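Local coordinates for uncharacterized conserved protein YiiM (Geobacillus stearothermophilus, PDB 5YHH), which probably confers resistance to hydroxylaminopurine through a MOSC domain with a putative molybdenum cofactor-binding catalytic site, at residues M7-I12 / Y109-A114; A114-S119 / A163-V168; G145-Y150 / L175-I180; N181-H186 / A192-I197. All coordinates share one frame; numbering follows the deposited sequence.

Interaction 1 (M7-I12 / Y109-A114); sequences MQIVSI and YVAGTA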
# COMPACT_ATOMS: atom_id res chain seq x y z
N MET A 7 -1.30 1.32 16.57
CA MET A 7 -1.43 1.45 15.14
C MET A 7 -0.88 2.84 14.82
O MET A 7 -1.47 3.86 15.25
CB MET A 7 -2.89 1.35 14.74
CG MET A 7 -3.49 -0.05 14.87
SD MET A 7 -5.31 -0.05 14.96
CE MET A 7 -5.79 1.43 14.06
N GLN A 8 0.24 2.89 14.09
CA GLN A 8 0.87 4.15 13.76
C GLN A 8 1.68 4.13 12.49
O GLN A 8 1.97 3.07 11.96
CB GLN A 8 1.75 4.61 14.93
CG GLN A 8 2.79 3.64 15.30
CD GLN A 8 3.69 4.16 16.39
OE1 GLN A 8 4.68 4.84 16.12
NE2 GLN A 8 3.37 3.81 17.63
N ILE A 9 2.07 5.33 12.05
CA ILE A 9 3.08 5.53 11.01
C ILE A 9 4.41 5.62 11.74
O ILE A 9 4.72 6.64 12.34
CB ILE A 9 2.82 6.86 10.20
CG1 ILE A 9 1.41 6.86 9.63
CG2 ILE A 9 3.85 7.05 9.08
CD1 ILE A 9 0.88 8.28 9.08
N VAL A 10 5.21 4.55 11.73
CA VAL A 10 6.48 4.62 12.46
C VAL A 10 7.51 5.41 11.69
O VAL A 10 8.36 6.05 12.30
CB VAL A 10 7.09 3.28 12.94
CG1 VAL A 10 6.43 2.81 14.22
CG2 VAL A 10 7.12 2.22 11.84
N SER A 11 7.36 5.48 10.37
CA SER A 11 8.30 6.25 9.57
C SER A 11 7.62 6.82 8.36
O SER A 11 6.80 6.17 7.74
CB SER A 11 9.51 5.40 9.15
OG SER A 11 10.51 6.22 8.56
N ILE A 12 7.95 8.07 8.07
CA ILE A 12 7.53 8.72 6.85
C ILE A 12 8.80 8.82 6.05
O ILE A 12 9.79 9.35 6.54
CB ILE A 12 6.97 10.14 7.09
CG1 ILE A 12 5.75 10.14 8.03
CG2 ILE A 12 6.62 10.81 5.77
CD1 ILE A 12 5.43 11.61 8.56
N TYR A 109 -9.00 6.22 7.80
CA TYR A 109 -8.16 6.46 8.99
C TYR A 109 -7.88 7.96 9.12
O TYR A 109 -7.73 8.66 8.11
CB TYR A 109 -6.82 5.74 8.90
CG TYR A 109 -6.94 4.23 8.88
CD1 TYR A 109 -7.19 3.56 7.71
CD2 TYR A 109 -6.81 3.48 10.07
CE1 TYR A 109 -7.30 2.16 7.69
CE2 TYR A 109 -6.95 2.09 10.06
CZ TYR A 109 -7.20 1.44 8.86
OH TYR A 109 -7.34 0.06 8.80
N VAL A 110 -7.82 8.44 10.36
CA VAL A 110 -7.28 9.76 10.63
C VAL A 110 -5.78 9.56 10.85
O VAL A 110 -5.36 8.65 11.57
CB VAL A 110 -7.90 10.44 11.86
CG1 VAL A 110 -7.19 11.76 12.15
CG2 VAL A 110 -9.36 10.77 11.63
N ALA A 111 -4.98 10.40 10.22
CA ALA A 111 -3.54 10.41 10.42
C ALA A 111 -3.10 11.83 10.52
O ALA A 111 -3.18 12.56 9.54
CB ALA A 111 -2.83 9.72 9.24
N GLY A 112 -2.65 12.27 11.70
CA GLY A 112 -2.36 13.69 11.88
C GLY A 112 -3.61 14.51 11.67
O GLY A 112 -4.67 14.14 12.17
N THR A 113 -3.52 15.59 10.89
CA THR A 113 -4.68 16.36 10.49
C THR A 113 -5.30 15.85 9.15
O THR A 113 -6.24 16.46 8.60
CB THR A 113 -4.30 17.85 10.41
OG1 THR A 113 -3.28 18.04 9.41
CG2 THR A 113 -3.77 18.34 11.76
N ALA A 114 -4.80 14.75 8.61
CA ALA A 114 -5.28 14.19 7.34
C ALA A 114 -6.32 13.06 7.51
O ALA A 114 -6.39 12.43 8.56
CB ALA A 114 -4.07 13.69 6.49

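Interaction 2 (A114-S119 / A163-V168); sequences ALVQVS and APLVLV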
# COMPACT_ATOMS: atom_id res chain seq x y z
N ALA A 114 -4.80 14.75 8.61
CA ALA A 114 -5.28 14.19 7.34
C ALA A 114 -6.32 13.06 7.51
O ALA A 114 -6.39 12.43 8.56
CB ALA A 114 -4.07 13.69 6.49
N LEU A 115 -7.10 12.80 6.46
CA LEU A 115 -8.00 11.63 6.40
C LEU A 115 -7.67 10.86 5.14
O LEU A 115 -7.63 11.43 4.05
CB LEU A 115 -9.46 12.01 6.26
CG LEU A 115 -10.38 12.03 7.45
CD1 LEU A 115 -11.65 12.81 7.02
CD2 LEU A 115 -10.69 10.62 7.93
N VAL A 116 -7.48 9.56 5.31
CA VAL A 116 -7.07 8.68 4.23
C VAL A 116 -7.96 7.44 4.16
O VAL A 116 -8.57 7.05 5.15
CB VAL A 116 -5.59 8.30 4.34
CG1 VAL A 116 -4.68 9.53 4.20
CG2 VAL A 116 -5.29 7.54 5.65
N GLN A 117 -8.04 6.85 2.97
CA GLN A 117 -8.89 5.69 2.73
C GLN A 117 -8.11 4.66 1.93
O GLN A 117 -7.48 5.00 0.93
CB GLN A 117 -10.13 6.06 1.91
CG GLN A 117 -11.15 4.92 1.75
CD GLN A 117 -12.41 5.34 1.01
OE1 GLN A 117 -12.34 5.93 -0.08
NE2 GLN A 117 -13.57 5.02 1.58
N VAL A 118 -8.23 3.40 2.34
CA VAL A 118 -7.60 2.28 1.63
C VAL A 118 -8.26 2.08 0.28
O VAL A 118 -9.49 2.01 0.20
CB VAL A 118 -7.67 0.96 2.47
CG1 VAL A 118 -7.05 -0.22 1.72
CG2 VAL A 118 -6.98 1.15 3.83
N SER A 119 -7.45 2.03 -0.76
CA SER A 119 -7.92 1.99 -2.15
C SER A 119 -7.63 0.71 -2.93
O SER A 119 -8.39 0.35 -3.82
CB SER A 119 -7.30 3.14 -2.92
OG SER A 119 -5.89 3.05 -2.97
N ALA A 163 2.97 9.36 14.21
CA ALA A 163 1.54 9.67 14.22
C ALA A 163 0.65 8.41 14.35
O ALA A 163 0.77 7.49 13.57
CB ALA A 163 1.15 10.45 12.93
N PRO A 164 -0.30 8.41 15.30
CA PRO A 164 -1.24 7.30 15.33
C PRO A 164 -2.10 7.28 14.09
O PRO A 164 -2.38 8.33 13.53
CB PRO A 164 -2.09 7.58 16.59
CG PRO A 164 -1.20 8.38 17.48
CD PRO A 164 -0.39 9.24 16.52
N LEU A 165 -2.52 6.10 13.65
CA LEU A 165 -3.46 5.96 12.53
C LEU A 165 -4.71 5.40 13.14
O LEU A 165 -4.70 4.25 13.60
CB LEU A 165 -2.97 4.95 11.51
CG LEU A 165 -2.44 5.38 10.16
CD1 LEU A 165 -1.94 4.08 9.43
CD2 LEU A 165 -3.46 6.08 9.36
N VAL A 166 -5.78 6.19 13.17
CA VAL A 166 -6.98 5.86 13.91
C VAL A 166 -8.09 5.51 12.94
O VAL A 166 -8.49 6.33 12.11
CB VAL A 166 -7.46 7.07 14.80
CG1 VAL A 166 -8.70 6.70 15.62
CG2 VAL A 166 -6.33 7.57 15.72
N LEU A 167 -8.60 4.29 13.05
CA LEU A 167 -9.68 3.86 12.20
C LEU A 167 -10.91 4.63 12.58
O LEU A 167 -11.32 4.60 13.72
CB LEU A 167 -9.93 2.36 12.37
CG LEU A 167 -11.00 1.78 11.46
CD1 LEU A 167 -10.54 1.79 9.96
CD2 LEU A 167 -11.37 0.36 11.92
N VAL A 168 -11.51 5.33 11.63
CA VAL A 168 -12.75 6.03 11.90
C VAL A 168 -13.94 5.41 11.18
O VAL A 168 -15.07 5.62 11.59
CB VAL A 168 -12.65 7.57 11.62
CG1 VAL A 168 -11.80 8.24 12.73
CG2 VAL A 168 -12.09 7.86 10.25

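Interaction 3 (G145-Y150 / L175-I180); sequences GKSGFY and LSIAYI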
# COMPACT_ATOMS: atom_id res chain seq x y z
N GLY A 145 1.83 -12.79 0.28
CA GLY A 145 0.81 -11.74 0.51
C GLY A 145 1.31 -10.55 1.34
O GLY A 145 0.49 -9.72 1.77
N LYS A 146 2.62 -10.43 1.51
CA LYS A 146 3.22 -9.36 2.32
C LYS A 146 3.53 -8.19 1.41
O LYS A 146 4.69 -7.85 1.15
CB LYS A 146 4.47 -9.85 3.05
CG LYS A 146 4.18 -11.02 3.99
CD LYS A 146 5.46 -11.57 4.68
CE LYS A 146 5.25 -12.93 5.43
NZ LYS A 146 4.45 -12.77 6.66
N SER A 147 2.46 -7.56 0.94
CA SER A 147 2.49 -6.61 -0.16
C SER A 147 2.35 -5.16 0.26
O SER A 147 2.78 -4.24 -0.46
CB SER A 147 1.33 -6.91 -1.12
OG SER A 147 0.06 -6.68 -0.49
N GLY A 148 1.70 -4.93 1.39
CA GLY A 148 1.22 -3.57 1.69
C GLY A 148 0.09 -3.12 0.76
O GLY A 148 -0.53 -3.93 0.08
N PHE A 149 -0.20 -1.83 0.77
CA PHE A 149 -1.46 -1.31 0.18
C PHE A 149 -1.35 0.21 0.03
O PHE A 149 -0.46 0.86 0.60
CB PHE A 149 -2.69 -1.68 1.04
CG PHE A 149 -2.43 -1.59 2.56
CD1 PHE A 149 -2.49 -0.39 3.20
CD2 PHE A 149 -2.05 -2.70 3.27
CE1 PHE A 149 -2.23 -0.29 4.57
CE2 PHE A 149 -1.77 -2.61 4.66
CZ PHE A 149 -1.86 -1.41 5.29
N TYR A 150 -2.27 0.77 -0.75
CA TYR A 150 -2.27 2.20 -0.95
C TYR A 150 -3.46 2.83 -0.24
O TYR A 150 -4.50 2.20 -0.07
CB TYR A 150 -2.42 2.51 -2.44
CG TYR A 150 -1.20 2.29 -3.27
CD1 TYR A 150 -0.98 1.08 -3.91
CD2 TYR A 150 -0.30 3.33 -3.49
CE1 TYR A 150 0.12 0.89 -4.73
CE2 TYR A 150 0.80 3.16 -4.31
CZ TYR A 150 1.01 1.94 -4.89
OH TYR A 150 2.09 1.77 -5.68
N LEU A 175 -13.77 -6.18 3.49
CA LEU A 175 -12.96 -7.00 2.57
C LEU A 175 -11.47 -6.69 2.78
O LEU A 175 -11.02 -5.59 2.48
CB LEU A 175 -13.30 -6.70 1.13
CG LEU A 175 -14.79 -6.72 0.74
CD1 LEU A 175 -14.94 -6.32 -0.72
CD2 LEU A 175 -15.45 -8.05 1.00
N SER A 176 -10.72 -7.66 3.28
CA SER A 176 -9.34 -7.37 3.70
C SER A 176 -8.45 -7.25 2.49
O SER A 176 -8.78 -7.79 1.45
CB SER A 176 -8.82 -8.44 4.65
OG SER A 176 -8.76 -9.70 4.04
N ILE A 177 -7.35 -6.54 2.62
CA ILE A 177 -6.35 -6.53 1.53
C ILE A 177 -5.85 -7.98 1.28
O ILE A 177 -5.61 -8.35 0.14
CB ILE A 177 -5.18 -5.58 1.86
CG1 ILE A 177 -5.67 -4.13 1.91
CG2 ILE A 177 -3.99 -5.79 0.88
CD1 ILE A 177 -6.16 -3.59 0.58
N ALA A 178 -5.71 -8.79 2.33
CA ALA A 178 -5.29 -10.18 2.13
C ALA A 178 -6.27 -10.95 1.27
O ALA A 178 -5.85 -11.68 0.38
CB ALA A 178 -5.07 -10.94 3.48
N TYR A 179 -7.56 -10.79 1.56
CA TYR A 179 -8.63 -11.43 0.78
C TYR A 179 -8.58 -10.97 -0.67
O TYR A 179 -8.67 -11.79 -1.56
CB TYR A 179 -10.01 -11.11 1.38
CG TYR A 179 -11.19 -11.59 0.56
CD1 TYR A 179 -11.56 -12.93 0.55
CD2 TYR A 179 -11.92 -10.69 -0.22
CE1 TYR A 179 -12.64 -13.37 -0.21
CE2 TYR A 179 -12.99 -11.12 -0.99
CZ TYR A 179 -13.35 -12.45 -0.97
OH TYR A 179 -14.41 -12.86 -1.74
N ILE A 180 -8.44 -9.66 -0.89
CA ILE A 180 -8.46 -9.12 -2.25
C ILE A 180 -7.23 -9.62 -3.05
O ILE A 180 -7.37 -10.03 -4.19
CB ILE A 180 -8.58 -7.59 -2.28
CG1 ILE A 180 -9.95 -7.15 -1.71
CG2 ILE A 180 -8.44 -7.12 -3.69
CD1 ILE A 180 -10.08 -5.67 -1.30

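Interaction 4 (N181-H186 / A192-I197); sequences NHIYYH and AAMKQI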
# COMPACT_ATOMS: atom_id res chain seq x y z
N ASN A 181 -6.05 -9.65 -2.44
CA ASN A 181 -4.88 -10.21 -3.11
C ASN A 181 -5.12 -11.69 -3.46
O ASN A 181 -4.70 -12.17 -4.51
CB ASN A 181 -3.64 -10.13 -2.22
CG ASN A 181 -2.88 -8.82 -2.36
OD1 ASN A 181 -2.95 -8.16 -3.39
ND2 ASN A 181 -2.13 -8.48 -1.35
N HIS A 182 -5.74 -12.41 -2.53
CA HIS A 182 -5.96 -13.82 -2.72
C HIS A 182 -6.84 -14.08 -3.95
O HIS A 182 -6.51 -14.95 -4.75
CB HIS A 182 -6.51 -14.47 -1.46
CG HIS A 182 -6.83 -15.91 -1.65
ND1 HIS A 182 -5.86 -16.89 -1.61
CD2 HIS A 182 -7.99 -16.53 -1.96
CE1 HIS A 182 -6.42 -18.06 -1.86
NE2 HIS A 182 -7.71 -17.87 -2.07
N ILE A 183 -7.94 -13.33 -4.09
CA ILE A 183 -8.84 -13.43 -5.25
C ILE A 183 -8.11 -13.09 -6.54
O ILE A 183 -8.19 -13.80 -7.52
CB ILE A 183 -10.08 -12.49 -5.13
CG1 ILE A 183 -10.90 -12.79 -3.87
CG2 ILE A 183 -11.00 -12.62 -6.37
CD1 ILE A 183 -11.39 -14.21 -3.78
N TYR A 184 -7.37 -11.99 -6.50
CA TYR A 184 -6.65 -11.44 -7.65
C TYR A 184 -5.54 -12.38 -8.16
O TYR A 184 -5.38 -12.57 -9.36
CB TYR A 184 -6.07 -10.07 -7.25
CG TYR A 184 -5.38 -9.29 -8.35
CD1 TYR A 184 -6.07 -8.30 -9.04
CD2 TYR A 184 -4.05 -9.53 -8.69
CE1 TYR A 184 -5.45 -7.56 -10.05
CE2 TYR A 184 -3.43 -8.81 -9.72
CZ TYR A 184 -4.14 -7.82 -10.37
OH TYR A 184 -3.56 -7.09 -11.37
N TYR A 185 -4.77 -12.95 -7.25
CA TYR A 185 -3.65 -13.82 -7.64
C TYR A 185 -4.01 -15.30 -7.76
O TYR A 185 -3.35 -16.03 -8.52
CB TYR A 185 -2.47 -13.63 -6.68
CG TYR A 185 -1.83 -12.28 -6.82
CD1 TYR A 185 -1.10 -11.95 -7.95
CD2 TYR A 185 -1.98 -11.32 -5.84
CE1 TYR A 185 -0.53 -10.71 -8.09
CE2 TYR A 185 -1.42 -10.08 -5.98
CZ TYR A 185 -0.69 -9.78 -7.10
OH TYR A 185 -0.15 -8.52 -7.23
N HIS A 186 -5.04 -15.77 -7.07
CA HIS A 186 -5.31 -17.22 -7.04
C HIS A 186 -6.69 -17.66 -7.54
O HIS A 186 -6.80 -18.70 -8.17
CB HIS A 186 -4.98 -17.77 -5.65
CG HIS A 186 -3.60 -17.39 -5.20
ND1 HIS A 186 -2.46 -17.82 -5.84
CD2 HIS A 186 -3.17 -16.60 -4.18
CE1 HIS A 186 -1.39 -17.32 -5.24
NE2 HIS A 186 -1.80 -16.57 -4.23
N ALA A 192 -18.34 -14.55 -8.43
CA ALA A 192 -19.02 -13.90 -7.31
C ALA A 192 -18.06 -13.05 -6.48
O ALA A 192 -18.40 -11.94 -6.06
CB ALA A 192 -19.71 -14.93 -6.42
N ALA A 193 -16.85 -13.57 -6.26
CA ALA A 193 -15.83 -12.85 -5.51
C ALA A 193 -15.39 -11.57 -6.23
O ALA A 193 -15.32 -10.50 -5.63
CB ALA A 193 -14.63 -13.75 -5.26
N MET A 194 -15.10 -11.68 -7.52
CA MET A 194 -14.63 -10.54 -8.31
C MET A 194 -15.70 -9.46 -8.47
O MET A 194 -15.41 -8.28 -8.25
CB MET A 194 -14.09 -11.00 -9.68
CG MET A 194 -12.77 -11.78 -9.58
SD MET A 194 -12.04 -12.15 -11.20
CE MET A 194 -13.29 -13.24 -11.89
N LYS A 195 -16.93 -9.85 -8.82
CA LYS A 195 -18.03 -8.89 -8.96
C LYS A 195 -18.19 -8.07 -7.67
O LYS A 195 -18.34 -6.85 -7.72
CB LYS A 195 -19.36 -9.58 -9.32
CG LYS A 195 -20.43 -8.60 -9.85
CD LYS A 195 -21.68 -9.33 -10.40
CE LYS A 195 -22.18 -8.69 -11.70
NZ LYS A 195 -23.55 -9.12 -12.14
N GLN A 196 -18.13 -8.75 -6.53
CA GLN A 196 -18.28 -8.10 -5.23
C GLN A 196 -17.18 -7.06 -4.95
O GLN A 196 -17.46 -5.94 -4.51
CB GLN A 196 -18.26 -9.16 -4.14
CG GLN A 196 -18.16 -8.59 -2.75
CD GLN A 196 -17.84 -9.66 -1.73
OE1 GLN A 196 -18.61 -9.87 -0.80
NE2 GLN A 196 -16.70 -10.34 -1.90
N ILE A 197 -15.93 -7.43 -5.19
CA ILE A 197 -14.82 -6.51 -4.99
C ILE A 197 -14.89 -5.36 -6.00
O ILE A 197 -14.70 -4.20 -5.63
CB ILE A 197 -13.45 -7.23 -5.07
CG1 ILE A 197 -13.32 -8.27 -3.93
CG2 ILE A 197 -12.35 -6.22 -5.01
CD1 ILE A 197 -12.21 -9.35 -4.14

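Interaction 1 (M7-I12 / Y109-A114)
Ile-9 reaches Ala-111 because CG1 stands anti to the carbonyl carbon (chi1 -55°) and the chain then runs on extended (chi2 166°). This carries CD1 across to Ala-111 CB, 4.0 Å away. Met-7 reaches the same segment by a bent path. Its first two torsions lead SD away from the backbone, and a small chi3 of 28° folds CE back toward Tyr-109. CE lies at the edge of the Tyr-109 ring, near the ring plane, 4.2 Å from Tyr-109 CE2. It is therefore not packed over a ring face. Both touches are apolar, and no hydrogen bond joins the two segments. The strand of Ala-111 ends in a type II' turn from Ala-111 to Ala-114. Ala-111 N and O each bond the backbone of Ala-114 there. Val-10 and Ser-11 form a classic beta bulge facing Thr-94.

The segments are not paired as strand neighbours. Ile-9 and Ala-111 both also touch Ile-159 of strand 157-159. Met-7 bonds the backbone of Leu-165, whose side chain touches Tyr-109 and Ala-111, so strand 165-169 links 7-12 to 109-114.

Interaction 2 (A114-S119 / A163-V168)
Apolar contact is the whole of the direct link between Leu-115 and Val-116 on one strand and Val-168 and Leu-165 on the other. Leu-115 CD2 meets Val-168 CG2 at 3.9 Å, the two side chains crossing obliquely. With chi1 at -73°, Val-168 CG1 stands anti to the carbonyl carbon. This leaves CG2 between N and the carbonyl carbon, and CG2 is the methyl that touches. Val-116 CG2 approaches Leu-165 CD2 more loosely, at 4.4 Å. Leu-115 and Val-116 follow each other in an extended strand, so the two touches fall on different faces of the sheet. The Leu-115 touch is partly open to solvent. The Val-116 touch is buried, and Trp-93 packs on both Val-116 and Leu-165.

Hydrogen bonds run to other strands instead. The backbone of Val-116 pairs with Tyr-109, and that of Gln-117 pairs with Arg-152. The amide end of Gln-117 is also engaged: OE1 bonds Arg-152 NH1, and NE2 bonds Gly-106 O.

The spacing follows from the strand order. The nearest CA atoms, those of Leu-115 and Val-168, lie 9.2 Å apart because strand 108-111 runs between the two segments. Ile-108 of that strand touches Leu-115 and Val-168 on one face. Strand 149-153 flanks 114-121 on its other side, and strand 165-169 ends the order beyond 108-111.

Interaction 3 (G145-Y150 / L175-I180)
A capped helix start docks on the sheet of the MOSC domain here, with Ile-177 of helix 177-185 set against Phe-149 of strand 149-153. Ser-176 is the N-cap: its OG accepts from Tyr-179 N at 3.0 Å, with an N-H...acceptor angle of 158°. The bond caps the first turn, in which Ile-177 points its side chain at the strand. This joins helix 177-185, in the YiiM-like three-helix range, to the sheet.

Ile-177 uses two branches. CG1 lies 4.0 Å from Phe-149 CB and stands obliquely to the Phe-149 ring. CD1 touches the same CB. The two side chains cross at about a right angle. Phe-149 CG sits between its own N and carbonyl carbon (chi1 39°). With CG there, Phe-149 CB and the near ring atoms CG and CD2 all face Ile-177 CG1, CD2 at 4.1 Å. The other branch, CG2, reaches Gly-148 O at 4.0 Å. The contact is buried, and Ile-177 also packs on Val-118 and Pro-121 of strand 114-121. Val-103 touches Phe-149.

Ser-147 supplies the polar part. Asn-181 ND2, one turn further along the helix, bonds Ser-147 OG. The same hydroxyl donates to Gly-148 O at 2.9 Å, in the carbonyl plane and on a lone pair, with a C=O...donor angle of 130°.

Interaction 4 (N181-H186 / A192-I197)
Helices 181-185 and 192-197 face each other through Ile-183 and Ala-193, with axes 10.3 Å apart at closest approach and an angle of 123° between their N-to-C directions. Ile-183 and Ala-193 have the nearest CA pair, at 7.0 Å. Ile-183 carries the contact alone from its side and meets three residues of the other helix. Its CD1 lies 3.6 Å from Ala-193 CB, a close apolar touch. CG2 is anti to the backbone N and CG1 anti to the carbonyl carbon (chi1 -59°), which sends the two branches to different neighbours. CG2 meets Met-194 CG at 3.8 Å. CG1 meets Ile-197 CD1 at 3.7 Å. Ala-193 CB lies against both branches of Ile-183, nearest to CD1. The side chains of Met-194 and Ile-197 each pass Ile-183 at a slant. All four residues are buried, and no hydrogen bond spans the segments.

Away from this face, Tyr-184 sends its edge over the ring of Tyr-185, with Tyr-184 CD2 3.6 Å above the ring centre. Tyr-184 also stacks with Trp-207 of helix 205-213. On that same helix, Phe-211 touches both Met-194 and Ile-197. Two consecutive helices joined by a short connection and packed against a third fit the YiiM-like three-helix domain.

Interactions 1 and 2 lie about 7 Å apart between centres and share Ala-114. Both join strands of the same sheet that are not neighbours in it. Interaction 1 is buried, whereas interaction 2 has one buried and one partly exposed touch. Interaction 3 is buried too, and couples that sheet to helix 177-185. Interaction 4 uses the same helix further along. It is also buried, but within the helical part, across the chain's centre from interaction 1, with centres about 28 Å apart. Interactions 1, 2 and 4 are purely apolar; in interaction 3 the isoleucine also lies against the Gly-148 carbonyl oxygen, and Ser-147 OG bonds Asn-181 of interaction 4. Val-118 CG1 lies 3.7 Å from Ile-177 CD1, tying interactions 2 and 3.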